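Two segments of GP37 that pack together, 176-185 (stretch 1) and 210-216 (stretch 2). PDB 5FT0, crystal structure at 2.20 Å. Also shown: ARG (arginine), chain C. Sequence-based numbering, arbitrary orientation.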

# COMPACT_ATOMS: atom_id res chain seq x y z
N LEU A 176 -28.68 1.13 4.26
CA LEU A 176 -27.51 0.68 5.01
C LEU A 176 -27.43 1.39 6.36
O LEU A 176 -27.25 0.75 7.40
N ILE A 177 -27.58 2.72 6.35
CA ILE A 177 -27.60 3.48 7.60
C ILE A 177 -28.75 3.01 8.48
O ILE A 177 -28.58 2.81 9.69
N LEU A 178 -29.93 2.83 7.88
CA LEU A 178 -31.11 2.41 8.64
C LEU A 178 -30.88 1.06 9.31
O LEU A 178 -31.22 0.86 10.47
N ALA A 179 -30.28 0.12 8.57
CA ALA A 179 -30.03 -1.21 9.11
C ALA A 179 -29.13 -1.14 10.34
O ALA A 179 -29.40 -1.79 11.36
N TYR A 180 -28.05 -0.36 10.26
CA TYR A 180 -27.19 -0.18 11.43
C TYR A 180 -27.92 0.56 12.54
O TYR A 180 -27.75 0.25 13.72
N THR A 181 -28.75 1.55 12.17
CA THR A 181 -29.51 2.29 13.17
C THR A 181 -30.49 1.37 13.90
O THR A 181 -30.58 1.41 15.13
N ASP A 182 -31.21 0.54 13.16
CA ASP A 182 -32.16 -0.38 13.78
C ASP A 182 -31.44 -1.44 14.61
O ASP A 182 -31.87 -1.76 15.72
N TYR A 183 -30.34 -1.99 14.08
CA TYR A 183 -29.63 -3.04 14.80
C TYR A 183 -29.15 -2.54 16.16
O TYR A 183 -29.32 -3.22 17.18
N PHE A 184 -28.54 -1.36 16.20
CA PHE A 184 -28.05 -0.84 17.47
C PHE A 184 -29.20 -0.52 18.42
O PHE A 184 -29.12 -0.80 19.62
N ALA A 185 -30.30 0.03 17.89
CA ALA A 185 -31.41 0.43 18.76
C ALA A 185 -32.18 -0.78 19.28
O ALA A 185 -32.67 -0.76 20.42
N TYR A 210 -20.77 11.60 9.17
CA TYR A 210 -20.44 10.52 10.09
C TYR A 210 -21.70 10.04 10.80
O TYR A 210 -22.43 10.85 11.38
N PHE A 211 -21.94 8.74 10.75
CA PHE A 211 -23.04 8.10 11.46
C PHE A 211 -22.43 7.21 12.54
O PHE A 211 -21.87 6.16 12.23
N SER A 212 -22.54 7.63 13.80
CA SER A 212 -21.95 6.91 14.91
C SER A 212 -23.03 6.25 15.76
O SER A 212 -24.16 6.73 15.83
N PHE A 213 -22.65 5.15 16.41
CA PHE A 213 -23.59 4.34 17.16
C PHE A 213 -22.92 3.83 18.43
O PHE A 213 -21.71 3.60 18.46
N GLU A 214 -23.73 3.67 19.48
CA GLU A 214 -23.29 3.12 20.75
C GLU A 214 -24.18 1.94 21.08
O GLU A 214 -25.41 2.06 21.07
N GLY A 215 -23.57 0.80 21.39
CA GLY A 215 -24.31 -0.43 21.61
C GLY A 215 -24.03 -1.03 22.97
O GLY A 215 -22.91 -0.95 23.49
N CYS A 216 -25.06 -1.65 23.54
CA CYS A 216 -24.93 -2.37 24.80
C CYS A 216 -24.67 -3.85 24.51
O CYS A 216 -25.41 -4.48 23.75

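A helix, 176-185, lies along a strand, 210-216, with the two running in roughly the same direction at 26°. Their axes approach to 8.3 Å, and 397 Å² is buried between them. No direct hydrogen bond crosses the contact; apolar packing holds it.

Phe213 covers the most surface. Its CA-to-CB bond points toward the helix, and chi1 is m. One face of the ring lies against the backbone of Tyr180. The Tyr180 side chain also starts toward the strand, with CB 4.0 Å from Phe213 CE2, but its end leads away. At the ring edge, Thr181 OG1 is 3.4 Å from Phe213 CE1. This hydroxyl is not left unpaired: in the m rotamer, Thr181 OG1 donates to Ile177 O at 2.7 Å, one turn back in the helix.

Phe184 is next. It points toward the strand with chi1 at -92°, between wells. Phe213 CB sits over the face of the Phe184 ring, 3.4 Å from its centroid and almost on the normal, a CH-pi contact. The two rings are near parallel, but they are slid apart and barely overlap. The Phe184 edge meets the strand backbone, with CE2 3.4 Å from Gly215 N. Gly215 leaves room for this ring, since an ideal CB there would fall 2.8 Å from Phe184 CE2.

Ile177 fills the other end of the contact. Chi1 and chi2 are both m, and Ile177 CD1 lies over the face of the Phe211 ring, 3.5 Å from Phe211 CD1. Phe211, also m, points toward the helix.

Water 1 bridges the backbones, 2.8 Å from Phe184 O and 2.7 Å from Glu214 O. The Glu214 CA-to-CB bond points away from the helix, and its carboxylate binds the free arginine: ARG NH1 donates to Glu214 OE1 at a very short 2.5 Å.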

# COMPACT_ATOMS: atom_id res chain seq x y z
CB LEU A 176 -26.24 0.92 4.20
CG LEU A 176 -24.91 0.75 4.95
CD1 LEU A 176 -24.74 -0.68 5.42
CD2 LEU A 176 -23.74 1.16 4.06
CB ILE A 177 -27.69 4.98 7.30
CG1 ILE A 177 -26.48 5.44 6.48
CG2 ILE A 177 -27.81 5.78 8.60
CD1 ILE A 177 -25.15 5.11 7.12
CB LEU A 178 -32.32 2.36 7.71
CG LEU A 178 -33.66 2.88 8.23
CD1 LEU A 178 -33.59 4.39 8.46
CD2 LEU A 178 -34.77 2.53 7.26
CB ALA A 179 -29.41 -2.10 8.04
CB TYR A 180 -25.92 0.57 11.03
CG TYR A 180 -24.83 -0.35 10.53
CD1 TYR A 180 -24.81 -0.78 9.21
CD2 TYR A 180 -23.84 -0.81 11.39
CE1 TYR A 180 -23.83 -1.63 8.75
CE2 TYR A 180 -22.85 -1.66 10.94
CZ TYR A 180 -22.85 -2.07 9.62
OH TYR A 180 -21.87 -2.92 9.17
CB THR A 181 -30.26 3.44 12.50
OG1 THR A 181 -29.33 4.29 11.82
CG2 THR A 181 -31.02 4.26 13.53
CB ASP A 182 -33.04 -1.03 12.72
CG ASP A 182 -34.01 -0.06 12.08
OD1 ASP A 182 -34.25 1.02 12.68
OD2 ASP A 182 -34.53 -0.37 11.00
CB TYR A 183 -28.45 -3.56 13.98
CG TYR A 183 -27.83 -4.79 14.59
CD1 TYR A 183 -28.29 -6.05 14.27
CD2 TYR A 183 -26.79 -4.68 15.50
CE1 TYR A 183 -27.74 -7.18 14.83
CE2 TYR A 183 -26.22 -5.81 16.07
CZ TYR A 183 -26.70 -7.06 15.73
OH TYR A 183 -26.15 -8.19 16.30
CB PHE A 184 -27.18 0.40 17.24
CG PHE A 184 -25.72 0.08 17.11
CD1 PHE A 184 -25.19 -0.33 15.90
CD2 PHE A 184 -24.88 0.20 18.20
CE1 PHE A 184 -23.84 -0.63 15.78
CE2 PHE A 184 -23.53 -0.10 18.10
CZ PHE A 184 -23.01 -0.51 16.88
CB ALA A 185 -32.34 1.38 18.00
CB TYR A 210 -19.40 10.97 11.11
CG TYR A 210 -18.04 11.25 10.52
CD1 TYR A 210 -17.79 12.42 9.81
CD2 TYR A 210 -16.99 10.35 10.68
CE1 TYR A 210 -16.54 12.68 9.26
CE2 TYR A 210 -15.74 10.60 10.14
CZ TYR A 210 -15.52 11.77 9.43
OH TYR A 210 -14.28 12.03 8.90
CB PHE A 211 -23.92 7.28 10.52
CG PHE A 211 -24.43 8.05 9.33
CD1 PHE A 211 -23.68 8.16 8.18
CD2 PHE A 211 -25.67 8.66 9.37
CE1 PHE A 211 -24.15 8.86 7.08
CE2 PHE A 211 -26.15 9.37 8.28
CZ PHE A 211 -25.39 9.47 7.14
CB SER A 212 -21.10 7.85 15.77
OG SER A 212 -19.95 8.26 15.06
CB PHE A 213 -24.10 3.15 16.34
CG PHE A 213 -24.65 3.54 15.00
CD1 PHE A 213 -25.97 3.95 14.87
CD2 PHE A 213 -23.86 3.50 13.87
CE1 PHE A 213 -26.48 4.31 13.64
CE2 PHE A 213 -24.37 3.85 12.63
CZ PHE A 213 -25.68 4.26 12.52
CB GLU A 214 -23.36 4.17 21.87
CG GLU A 214 -22.58 5.44 21.58
CD GLU A 214 -22.93 6.55 22.55
OE1 GLU A 214 -22.36 6.58 23.66
OE2 GLU A 214 -23.79 7.40 22.21
CB CYS A 216 -26.20 -2.21 25.63
SG CYS A 216 -26.13 -2.99 27.26
N ARG C . -25.01 4.82 25.25
CA ARG C . -25.26 4.82 26.68
C ARG C . -26.60 5.49 27.00
O ARG C . -27.02 6.42 26.31
CB ARG C . -24.12 5.53 27.42
CG ARG C . -23.87 6.94 26.91
CD ARG C . -22.60 7.53 27.48
NE ARG C . -22.45 8.92 27.08
CZ ARG C . -21.90 9.31 25.93
NH1 ARG C . -21.45 8.41 25.07
NH2 ARG C . -21.80 10.60 25.64
OXT ARG C . -27.29 5.11 27.94
O HOH W 1 -27.97 1.30 21.08